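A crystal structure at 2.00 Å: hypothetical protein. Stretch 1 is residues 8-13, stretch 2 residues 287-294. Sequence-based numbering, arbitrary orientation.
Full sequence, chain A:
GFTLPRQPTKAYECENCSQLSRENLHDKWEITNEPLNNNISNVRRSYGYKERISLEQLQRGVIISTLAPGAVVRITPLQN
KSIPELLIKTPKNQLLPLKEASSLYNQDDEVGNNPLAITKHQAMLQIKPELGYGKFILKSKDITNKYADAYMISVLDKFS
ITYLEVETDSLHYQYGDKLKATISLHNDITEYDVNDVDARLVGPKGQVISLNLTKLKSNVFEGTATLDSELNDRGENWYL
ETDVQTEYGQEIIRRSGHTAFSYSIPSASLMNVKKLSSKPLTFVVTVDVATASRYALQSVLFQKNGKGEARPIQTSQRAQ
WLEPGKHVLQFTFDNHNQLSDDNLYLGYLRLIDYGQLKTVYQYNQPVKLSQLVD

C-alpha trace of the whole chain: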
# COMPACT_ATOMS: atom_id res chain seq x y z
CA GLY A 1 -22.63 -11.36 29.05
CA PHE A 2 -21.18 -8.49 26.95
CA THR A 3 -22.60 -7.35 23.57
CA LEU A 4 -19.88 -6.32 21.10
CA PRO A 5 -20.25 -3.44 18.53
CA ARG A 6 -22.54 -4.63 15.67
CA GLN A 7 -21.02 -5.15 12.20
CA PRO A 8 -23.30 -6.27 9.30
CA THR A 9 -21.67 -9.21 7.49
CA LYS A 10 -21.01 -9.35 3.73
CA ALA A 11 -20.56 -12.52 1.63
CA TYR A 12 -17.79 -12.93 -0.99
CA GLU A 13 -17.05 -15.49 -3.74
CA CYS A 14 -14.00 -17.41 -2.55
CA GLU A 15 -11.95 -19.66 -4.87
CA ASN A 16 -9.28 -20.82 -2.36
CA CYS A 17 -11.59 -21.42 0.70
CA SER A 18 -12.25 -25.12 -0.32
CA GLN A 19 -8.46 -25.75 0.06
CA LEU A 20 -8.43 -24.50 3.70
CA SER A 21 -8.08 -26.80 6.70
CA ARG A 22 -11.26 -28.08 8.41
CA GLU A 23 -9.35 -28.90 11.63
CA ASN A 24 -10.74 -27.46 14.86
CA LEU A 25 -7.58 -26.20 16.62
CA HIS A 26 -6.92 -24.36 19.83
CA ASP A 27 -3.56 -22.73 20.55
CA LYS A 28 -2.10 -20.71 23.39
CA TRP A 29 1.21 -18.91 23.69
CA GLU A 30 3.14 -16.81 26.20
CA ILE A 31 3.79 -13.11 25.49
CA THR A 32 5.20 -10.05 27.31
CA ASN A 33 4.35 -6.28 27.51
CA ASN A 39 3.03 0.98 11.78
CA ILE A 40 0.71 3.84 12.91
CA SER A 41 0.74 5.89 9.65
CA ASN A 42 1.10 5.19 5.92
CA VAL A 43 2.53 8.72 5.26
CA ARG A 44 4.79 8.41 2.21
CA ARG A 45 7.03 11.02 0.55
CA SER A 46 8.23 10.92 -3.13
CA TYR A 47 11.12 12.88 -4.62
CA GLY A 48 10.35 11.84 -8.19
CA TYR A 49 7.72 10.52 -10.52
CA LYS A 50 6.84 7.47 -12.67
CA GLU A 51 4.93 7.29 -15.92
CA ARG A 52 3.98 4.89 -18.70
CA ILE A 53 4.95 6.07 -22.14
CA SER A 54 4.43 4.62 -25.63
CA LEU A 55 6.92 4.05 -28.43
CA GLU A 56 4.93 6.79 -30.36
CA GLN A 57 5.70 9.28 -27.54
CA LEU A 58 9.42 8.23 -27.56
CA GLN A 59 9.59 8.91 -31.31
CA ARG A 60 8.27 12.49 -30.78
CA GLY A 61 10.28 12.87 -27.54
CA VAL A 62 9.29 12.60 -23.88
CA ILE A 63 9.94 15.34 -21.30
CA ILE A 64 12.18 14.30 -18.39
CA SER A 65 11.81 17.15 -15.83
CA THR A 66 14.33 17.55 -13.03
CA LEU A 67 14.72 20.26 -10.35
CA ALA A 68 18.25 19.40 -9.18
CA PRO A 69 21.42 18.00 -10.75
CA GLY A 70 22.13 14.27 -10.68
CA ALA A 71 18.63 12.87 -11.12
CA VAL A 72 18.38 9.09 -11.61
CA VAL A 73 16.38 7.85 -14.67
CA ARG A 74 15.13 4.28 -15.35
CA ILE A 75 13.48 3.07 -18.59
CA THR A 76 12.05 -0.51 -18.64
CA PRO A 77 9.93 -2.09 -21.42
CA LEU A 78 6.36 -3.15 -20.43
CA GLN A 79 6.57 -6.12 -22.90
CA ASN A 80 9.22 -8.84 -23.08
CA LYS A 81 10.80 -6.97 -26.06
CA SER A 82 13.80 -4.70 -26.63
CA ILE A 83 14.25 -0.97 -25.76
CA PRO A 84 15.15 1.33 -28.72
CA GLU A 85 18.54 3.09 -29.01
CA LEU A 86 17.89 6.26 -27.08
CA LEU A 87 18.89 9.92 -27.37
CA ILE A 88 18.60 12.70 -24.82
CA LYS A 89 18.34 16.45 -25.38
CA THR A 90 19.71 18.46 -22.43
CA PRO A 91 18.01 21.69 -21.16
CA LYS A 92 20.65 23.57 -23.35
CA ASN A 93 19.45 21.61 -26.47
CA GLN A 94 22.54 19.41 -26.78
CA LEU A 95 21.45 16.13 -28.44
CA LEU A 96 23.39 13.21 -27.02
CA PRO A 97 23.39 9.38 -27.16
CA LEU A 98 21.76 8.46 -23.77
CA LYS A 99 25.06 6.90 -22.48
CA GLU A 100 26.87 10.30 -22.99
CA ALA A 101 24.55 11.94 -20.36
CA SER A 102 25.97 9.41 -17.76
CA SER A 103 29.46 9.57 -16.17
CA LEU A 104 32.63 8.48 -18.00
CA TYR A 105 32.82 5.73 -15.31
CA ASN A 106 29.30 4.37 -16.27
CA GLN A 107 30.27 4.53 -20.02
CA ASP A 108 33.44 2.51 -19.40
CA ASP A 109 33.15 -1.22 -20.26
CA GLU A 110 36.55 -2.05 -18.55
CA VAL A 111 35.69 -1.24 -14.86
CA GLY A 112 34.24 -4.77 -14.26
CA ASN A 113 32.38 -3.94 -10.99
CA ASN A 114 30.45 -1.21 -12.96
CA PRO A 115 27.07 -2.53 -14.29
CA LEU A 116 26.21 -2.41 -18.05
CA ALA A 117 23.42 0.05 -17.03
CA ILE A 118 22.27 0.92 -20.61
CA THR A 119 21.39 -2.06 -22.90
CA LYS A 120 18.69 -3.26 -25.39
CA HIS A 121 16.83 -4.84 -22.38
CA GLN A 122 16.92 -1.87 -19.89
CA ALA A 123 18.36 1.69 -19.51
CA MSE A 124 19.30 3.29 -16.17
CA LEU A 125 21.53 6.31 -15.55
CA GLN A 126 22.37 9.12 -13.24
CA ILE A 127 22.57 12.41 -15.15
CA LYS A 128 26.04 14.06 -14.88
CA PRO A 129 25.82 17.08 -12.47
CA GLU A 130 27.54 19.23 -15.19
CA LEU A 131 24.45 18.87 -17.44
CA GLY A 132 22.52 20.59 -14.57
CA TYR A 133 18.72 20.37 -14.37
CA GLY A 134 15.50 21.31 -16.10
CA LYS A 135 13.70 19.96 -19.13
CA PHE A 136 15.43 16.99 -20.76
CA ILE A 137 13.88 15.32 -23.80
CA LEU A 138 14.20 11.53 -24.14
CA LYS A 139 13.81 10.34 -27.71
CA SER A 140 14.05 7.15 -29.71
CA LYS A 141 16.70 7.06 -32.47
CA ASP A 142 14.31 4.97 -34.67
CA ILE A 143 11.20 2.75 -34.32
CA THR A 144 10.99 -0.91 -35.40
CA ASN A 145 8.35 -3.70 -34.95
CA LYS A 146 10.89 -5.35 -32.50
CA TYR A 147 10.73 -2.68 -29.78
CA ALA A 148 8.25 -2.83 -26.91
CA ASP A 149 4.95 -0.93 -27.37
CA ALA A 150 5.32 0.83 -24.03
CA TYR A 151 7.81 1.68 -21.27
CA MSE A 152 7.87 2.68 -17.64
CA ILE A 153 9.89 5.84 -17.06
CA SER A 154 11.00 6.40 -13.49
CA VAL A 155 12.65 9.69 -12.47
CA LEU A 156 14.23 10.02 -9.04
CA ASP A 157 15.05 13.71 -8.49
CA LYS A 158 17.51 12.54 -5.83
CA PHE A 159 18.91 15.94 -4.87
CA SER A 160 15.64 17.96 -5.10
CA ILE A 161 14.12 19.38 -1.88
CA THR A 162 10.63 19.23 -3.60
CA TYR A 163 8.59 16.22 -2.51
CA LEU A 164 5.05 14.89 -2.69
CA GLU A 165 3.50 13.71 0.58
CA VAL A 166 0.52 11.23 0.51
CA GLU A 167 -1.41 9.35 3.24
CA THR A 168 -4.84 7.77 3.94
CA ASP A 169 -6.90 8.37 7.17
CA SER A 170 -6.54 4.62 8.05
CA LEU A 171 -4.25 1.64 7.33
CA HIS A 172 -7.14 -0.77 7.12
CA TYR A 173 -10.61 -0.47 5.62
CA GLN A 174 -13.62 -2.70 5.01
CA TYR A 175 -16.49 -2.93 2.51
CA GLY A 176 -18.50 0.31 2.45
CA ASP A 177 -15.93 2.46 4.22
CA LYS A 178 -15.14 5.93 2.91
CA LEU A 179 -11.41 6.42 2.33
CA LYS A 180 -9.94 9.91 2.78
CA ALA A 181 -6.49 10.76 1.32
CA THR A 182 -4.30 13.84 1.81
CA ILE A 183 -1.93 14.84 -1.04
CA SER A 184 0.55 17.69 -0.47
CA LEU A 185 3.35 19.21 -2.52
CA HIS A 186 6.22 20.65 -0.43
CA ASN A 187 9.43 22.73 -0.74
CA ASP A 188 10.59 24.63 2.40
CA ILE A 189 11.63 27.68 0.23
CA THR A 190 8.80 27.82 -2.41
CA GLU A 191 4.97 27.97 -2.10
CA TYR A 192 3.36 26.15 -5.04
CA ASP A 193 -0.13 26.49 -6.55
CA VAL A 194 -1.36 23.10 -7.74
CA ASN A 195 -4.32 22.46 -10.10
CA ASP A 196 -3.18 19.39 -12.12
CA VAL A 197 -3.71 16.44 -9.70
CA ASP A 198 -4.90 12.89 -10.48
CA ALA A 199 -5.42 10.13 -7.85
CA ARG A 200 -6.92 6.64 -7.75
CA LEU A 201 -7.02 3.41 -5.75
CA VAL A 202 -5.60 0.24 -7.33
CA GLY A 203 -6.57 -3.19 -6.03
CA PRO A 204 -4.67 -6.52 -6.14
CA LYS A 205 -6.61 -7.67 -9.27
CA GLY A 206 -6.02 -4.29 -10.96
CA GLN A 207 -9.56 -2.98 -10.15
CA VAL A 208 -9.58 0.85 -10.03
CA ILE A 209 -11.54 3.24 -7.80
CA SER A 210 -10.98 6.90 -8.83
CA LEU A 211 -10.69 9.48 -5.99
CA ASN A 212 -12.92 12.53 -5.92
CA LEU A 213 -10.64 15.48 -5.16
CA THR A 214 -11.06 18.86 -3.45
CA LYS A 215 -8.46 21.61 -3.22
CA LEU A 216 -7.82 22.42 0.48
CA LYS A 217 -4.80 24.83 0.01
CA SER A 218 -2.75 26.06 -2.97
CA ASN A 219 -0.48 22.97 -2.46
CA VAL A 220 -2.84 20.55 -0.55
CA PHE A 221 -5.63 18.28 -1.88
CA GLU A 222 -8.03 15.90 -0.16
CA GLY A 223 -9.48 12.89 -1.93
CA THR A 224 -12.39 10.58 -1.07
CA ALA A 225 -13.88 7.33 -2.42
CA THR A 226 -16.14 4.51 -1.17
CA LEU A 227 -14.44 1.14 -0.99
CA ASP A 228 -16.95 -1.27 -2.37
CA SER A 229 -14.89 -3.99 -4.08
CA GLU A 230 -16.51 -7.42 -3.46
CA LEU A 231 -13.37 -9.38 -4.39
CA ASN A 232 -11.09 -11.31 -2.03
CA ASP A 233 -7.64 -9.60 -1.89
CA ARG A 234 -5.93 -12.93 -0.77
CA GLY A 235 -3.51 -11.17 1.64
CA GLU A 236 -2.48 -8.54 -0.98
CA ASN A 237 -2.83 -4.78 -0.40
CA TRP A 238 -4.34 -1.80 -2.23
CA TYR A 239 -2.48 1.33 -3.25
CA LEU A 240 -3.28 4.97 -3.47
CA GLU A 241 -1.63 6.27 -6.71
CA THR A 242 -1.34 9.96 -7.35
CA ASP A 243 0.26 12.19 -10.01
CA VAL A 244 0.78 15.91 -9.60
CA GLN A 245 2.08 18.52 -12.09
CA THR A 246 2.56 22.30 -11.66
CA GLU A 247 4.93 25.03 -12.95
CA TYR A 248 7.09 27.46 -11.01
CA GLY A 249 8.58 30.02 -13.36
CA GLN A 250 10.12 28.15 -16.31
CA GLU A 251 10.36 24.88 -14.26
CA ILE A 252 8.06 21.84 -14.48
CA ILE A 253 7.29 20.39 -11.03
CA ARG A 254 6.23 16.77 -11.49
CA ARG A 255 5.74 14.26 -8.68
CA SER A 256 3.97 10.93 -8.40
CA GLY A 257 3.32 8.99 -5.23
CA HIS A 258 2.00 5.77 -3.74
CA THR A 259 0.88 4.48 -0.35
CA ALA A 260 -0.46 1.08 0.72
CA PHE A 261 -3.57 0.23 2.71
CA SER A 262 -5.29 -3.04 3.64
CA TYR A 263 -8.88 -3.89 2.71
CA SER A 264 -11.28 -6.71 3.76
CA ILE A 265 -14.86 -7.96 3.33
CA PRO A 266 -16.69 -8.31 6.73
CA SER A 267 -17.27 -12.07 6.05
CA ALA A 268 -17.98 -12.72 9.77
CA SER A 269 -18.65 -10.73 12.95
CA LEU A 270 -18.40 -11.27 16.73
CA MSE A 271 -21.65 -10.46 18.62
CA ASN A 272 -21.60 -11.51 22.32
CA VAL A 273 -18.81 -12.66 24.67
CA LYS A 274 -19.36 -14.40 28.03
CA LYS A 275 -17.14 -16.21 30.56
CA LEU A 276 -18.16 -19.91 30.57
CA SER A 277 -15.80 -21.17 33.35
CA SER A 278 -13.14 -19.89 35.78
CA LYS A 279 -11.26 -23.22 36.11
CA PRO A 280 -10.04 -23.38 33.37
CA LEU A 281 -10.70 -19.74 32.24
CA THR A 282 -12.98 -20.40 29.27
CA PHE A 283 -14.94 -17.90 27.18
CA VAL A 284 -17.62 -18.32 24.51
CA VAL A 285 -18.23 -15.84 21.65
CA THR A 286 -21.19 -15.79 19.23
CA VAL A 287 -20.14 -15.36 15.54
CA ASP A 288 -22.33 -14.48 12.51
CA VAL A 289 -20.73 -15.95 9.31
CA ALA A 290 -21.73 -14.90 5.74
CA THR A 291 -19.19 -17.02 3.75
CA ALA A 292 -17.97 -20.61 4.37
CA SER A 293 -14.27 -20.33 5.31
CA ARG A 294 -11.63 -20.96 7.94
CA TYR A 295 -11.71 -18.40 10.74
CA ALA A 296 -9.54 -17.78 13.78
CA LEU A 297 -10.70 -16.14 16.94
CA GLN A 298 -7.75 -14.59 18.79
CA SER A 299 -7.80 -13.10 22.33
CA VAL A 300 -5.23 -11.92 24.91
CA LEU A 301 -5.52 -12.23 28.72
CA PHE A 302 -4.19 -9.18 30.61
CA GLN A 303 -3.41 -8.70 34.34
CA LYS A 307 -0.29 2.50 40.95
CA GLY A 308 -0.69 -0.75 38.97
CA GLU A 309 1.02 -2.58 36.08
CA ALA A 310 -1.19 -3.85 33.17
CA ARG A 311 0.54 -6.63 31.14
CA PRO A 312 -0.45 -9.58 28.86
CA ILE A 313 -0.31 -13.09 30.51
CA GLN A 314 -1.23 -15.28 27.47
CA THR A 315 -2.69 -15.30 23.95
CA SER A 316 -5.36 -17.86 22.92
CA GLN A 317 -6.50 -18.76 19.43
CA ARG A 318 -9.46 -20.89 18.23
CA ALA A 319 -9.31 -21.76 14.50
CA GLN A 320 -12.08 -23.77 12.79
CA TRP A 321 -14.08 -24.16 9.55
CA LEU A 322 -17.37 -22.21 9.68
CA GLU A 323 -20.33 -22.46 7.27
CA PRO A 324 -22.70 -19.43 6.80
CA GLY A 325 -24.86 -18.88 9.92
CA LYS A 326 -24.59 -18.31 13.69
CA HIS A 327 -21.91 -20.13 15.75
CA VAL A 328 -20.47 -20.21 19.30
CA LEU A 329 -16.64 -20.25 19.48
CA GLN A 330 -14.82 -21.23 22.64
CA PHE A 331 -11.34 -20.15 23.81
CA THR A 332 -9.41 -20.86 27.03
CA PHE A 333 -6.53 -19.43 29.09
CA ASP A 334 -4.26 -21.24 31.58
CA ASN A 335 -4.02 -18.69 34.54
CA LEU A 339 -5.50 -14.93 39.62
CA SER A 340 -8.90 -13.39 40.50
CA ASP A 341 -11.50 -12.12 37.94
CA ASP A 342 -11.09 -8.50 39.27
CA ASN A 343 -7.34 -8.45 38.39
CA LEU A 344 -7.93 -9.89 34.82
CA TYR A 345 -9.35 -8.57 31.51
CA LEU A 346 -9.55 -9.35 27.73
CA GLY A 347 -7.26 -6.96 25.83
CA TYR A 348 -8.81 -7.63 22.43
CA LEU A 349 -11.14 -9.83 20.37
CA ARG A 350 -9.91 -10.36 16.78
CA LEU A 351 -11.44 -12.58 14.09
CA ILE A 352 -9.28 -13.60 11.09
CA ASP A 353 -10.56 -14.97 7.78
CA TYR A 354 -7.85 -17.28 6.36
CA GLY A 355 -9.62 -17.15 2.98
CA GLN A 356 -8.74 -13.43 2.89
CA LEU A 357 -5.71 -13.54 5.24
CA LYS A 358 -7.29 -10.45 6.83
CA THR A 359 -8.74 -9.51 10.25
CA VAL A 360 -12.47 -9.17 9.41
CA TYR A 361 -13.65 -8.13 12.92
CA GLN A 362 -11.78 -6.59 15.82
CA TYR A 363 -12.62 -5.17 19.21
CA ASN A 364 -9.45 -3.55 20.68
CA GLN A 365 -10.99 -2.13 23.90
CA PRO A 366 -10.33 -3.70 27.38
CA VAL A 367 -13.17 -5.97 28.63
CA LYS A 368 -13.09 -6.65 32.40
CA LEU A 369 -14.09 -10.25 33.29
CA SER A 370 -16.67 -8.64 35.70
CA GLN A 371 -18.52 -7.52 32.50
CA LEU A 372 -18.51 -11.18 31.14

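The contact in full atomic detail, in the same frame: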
# COMPACT_ATOMS: atom_id res chain seq x y z
N PRO A 8 -22.59 -5.44 10.30
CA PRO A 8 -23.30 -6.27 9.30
C PRO A 8 -22.31 -7.09 8.47
O PRO A 8 -21.28 -6.57 8.08
CB PRO A 8 -24.01 -5.22 8.43
CG PRO A 8 -24.10 -4.01 9.29
CD PRO A 8 -22.83 -4.00 10.06
N THR A 9 -22.59 -8.37 8.26
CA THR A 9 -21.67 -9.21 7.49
C THR A 9 -21.95 -9.07 5.98
O THR A 9 -23.04 -8.70 5.56
CB THR A 9 -21.70 -10.68 7.94
OG1 THR A 9 -22.96 -11.25 7.62
CG2 THR A 9 -21.38 -10.88 9.40
N LYS A 10 -20.95 -9.41 5.18
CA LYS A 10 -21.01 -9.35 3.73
C LYS A 10 -20.38 -10.64 3.17
O LYS A 10 -19.30 -11.04 3.59
CB LYS A 10 -20.28 -8.07 3.23
CG LYS A 10 -20.10 -7.93 1.72
CD LYS A 10 -21.33 -7.54 0.96
CE LYS A 10 -20.94 -7.25 -0.46
NZ LYS A 10 -22.10 -7.21 -1.37
N ALA A 11 -21.08 -11.30 2.26
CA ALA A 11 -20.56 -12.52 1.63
C ALA A 11 -19.62 -12.16 0.48
O ALA A 11 -19.72 -11.07 -0.09
CB ALA A 11 -21.71 -13.39 1.13
N TYR A 12 -18.69 -13.08 0.15
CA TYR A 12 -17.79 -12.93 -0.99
C TYR A 12 -17.62 -14.30 -1.66
O TYR A 12 -17.83 -15.34 -1.03
CB TYR A 12 -16.44 -12.30 -0.59
CG TYR A 12 -15.53 -13.16 0.26
CD1 TYR A 12 -15.72 -13.26 1.63
CD2 TYR A 12 -14.44 -13.82 -0.31
CE1 TYR A 12 -14.88 -14.04 2.42
CE2 TYR A 12 -13.57 -14.57 0.48
CZ TYR A 12 -13.79 -14.68 1.85
OH TYR A 12 -12.96 -15.44 2.64
N GLU A 13 -17.30 -14.29 -2.96
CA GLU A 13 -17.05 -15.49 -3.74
C GLU A 13 -15.59 -15.84 -3.55
O GLU A 13 -14.72 -15.06 -3.91
CB GLU A 13 -17.42 -15.30 -5.24
CG GLU A 13 -18.90 -15.04 -5.49
CD GLU A 13 -19.31 -14.94 -6.95
OE1 GLU A 13 -18.77 -15.70 -7.79
OE2 GLU A 13 -20.23 -14.14 -7.25
N VAL A 287 -20.68 -15.82 16.83
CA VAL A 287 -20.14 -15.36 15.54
C VAL A 287 -21.23 -15.51 14.46
O VAL A 287 -21.85 -16.56 14.36
CB VAL A 287 -18.84 -16.15 15.14
CG1 VAL A 287 -18.17 -15.54 13.92
CG2 VAL A 287 -17.85 -16.27 16.29
N ASP A 288 -21.43 -14.47 13.66
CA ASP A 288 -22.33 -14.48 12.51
C ASP A 288 -21.44 -14.59 11.25
O ASP A 288 -20.56 -13.77 11.06
CB ASP A 288 -23.24 -13.23 12.49
CG ASP A 288 -24.31 -13.25 11.41
OD1 ASP A 288 -24.79 -14.36 11.05
OD2 ASP A 288 -24.71 -12.16 10.94
N VAL A 289 -21.57 -15.67 10.49
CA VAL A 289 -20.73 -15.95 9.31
C VAL A 289 -21.58 -15.83 8.05
O VAL A 289 -22.67 -16.40 7.99
CB VAL A 289 -20.07 -17.38 9.42
CG1 VAL A 289 -19.26 -17.72 8.19
CG2 VAL A 289 -19.21 -17.51 10.68
N ALA A 290 -21.06 -15.11 7.03
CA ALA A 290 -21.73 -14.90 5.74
C ALA A 290 -21.18 -15.84 4.67
O ALA A 290 -21.93 -16.23 3.77
CB ALA A 290 -21.55 -13.45 5.30
N THR A 291 -19.87 -16.17 4.75
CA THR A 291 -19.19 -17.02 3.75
C THR A 291 -18.44 -18.16 4.43
O THR A 291 -17.70 -17.93 5.38
CB THR A 291 -18.24 -16.16 2.90
OG1 THR A 291 -19.01 -15.33 2.05
CG2 THR A 291 -17.28 -16.98 2.04
N ALA A 292 -18.62 -19.39 3.91
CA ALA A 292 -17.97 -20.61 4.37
C ALA A 292 -16.45 -20.46 4.21
O ALA A 292 -15.95 -20.20 3.11
CB ALA A 292 -18.48 -21.82 3.57
N SER A 293 -15.72 -20.52 5.33
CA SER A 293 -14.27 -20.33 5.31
C SER A 293 -13.67 -20.79 6.60
O SER A 293 -14.38 -21.20 7.51
CB SER A 293 -13.93 -18.85 5.07
OG SER A 293 -12.55 -18.64 4.79
N ARG A 294 -12.35 -20.68 6.70
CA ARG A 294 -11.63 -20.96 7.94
C ARG A 294 -11.41 -19.65 8.66
O ARG A 294 -10.87 -18.69 8.10
CB ARG A 294 -10.31 -21.71 7.68
CG ARG A 294 -9.62 -22.11 8.97
CD ARG A 294 -8.37 -22.92 8.68
NE ARG A 294 -7.76 -23.38 9.93
CZ ARG A 294 -8.23 -24.37 10.69
NH1 ARG A 294 -9.35 -25.00 10.36
NH2 ARG A 294 -7.60 -24.70 11.80

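How do the two backbones lie against each other? Residues 8-13 run in an extended path without regular helix or strand, while the second stretch leaves a strand at Val-289, loops through Ala-290 to Ala-292 and re-enters a strand at Ser-293. They come closest around the loop, where the CA atoms of Ala-11 and Ala-290 are 4.9 Å apart. No hydrogen bond joins one main chain to the other, so this is not sheet pairing; side chains bridge the gap, and the contact buries 338 Å² in total.

What ties the stretches together by polar bonding? A hydrogen bond does so: the backbone N of Tyr-12 donates to OG1 of Thr-291 across 3.0 Å, with a nearly straight angle of 162°. With chi1 in the m rotamer, Thr-291 places OG1 close to the first stretch, 3.2 Å from CA of Ala-11 and 3.4 Å from CB of Ala-11.

What does the rest of the Thr-291 side chain do? Thr-291 CG2 sits over one face of the Tyr-12 ring, 4.2 Å from the ring centroid and 23° off the ring normal, a CH-pi contact. One short side chain therefore serves the tyrosine twice, through its backbone amide and through its aromatic face. Farther out, the Tyr-12 OH comes within 3.9 Å of Ser-293 OG, and both hydroxyls are hydrogen-bonded elsewhere in the structure.

How is the other end of the contact filled? Here the packing is mainly van der Waals. The methyl CB of Ala-290 points toward the first stretch, lying 3.5 Å from OG1 of Thr-9 and 4.2 Å from CB of Ala-11. Thr-9 also reaches the preceding strand, where CG2 of Thr-9 rests 3.4 Å from the backbone O of Asp-288.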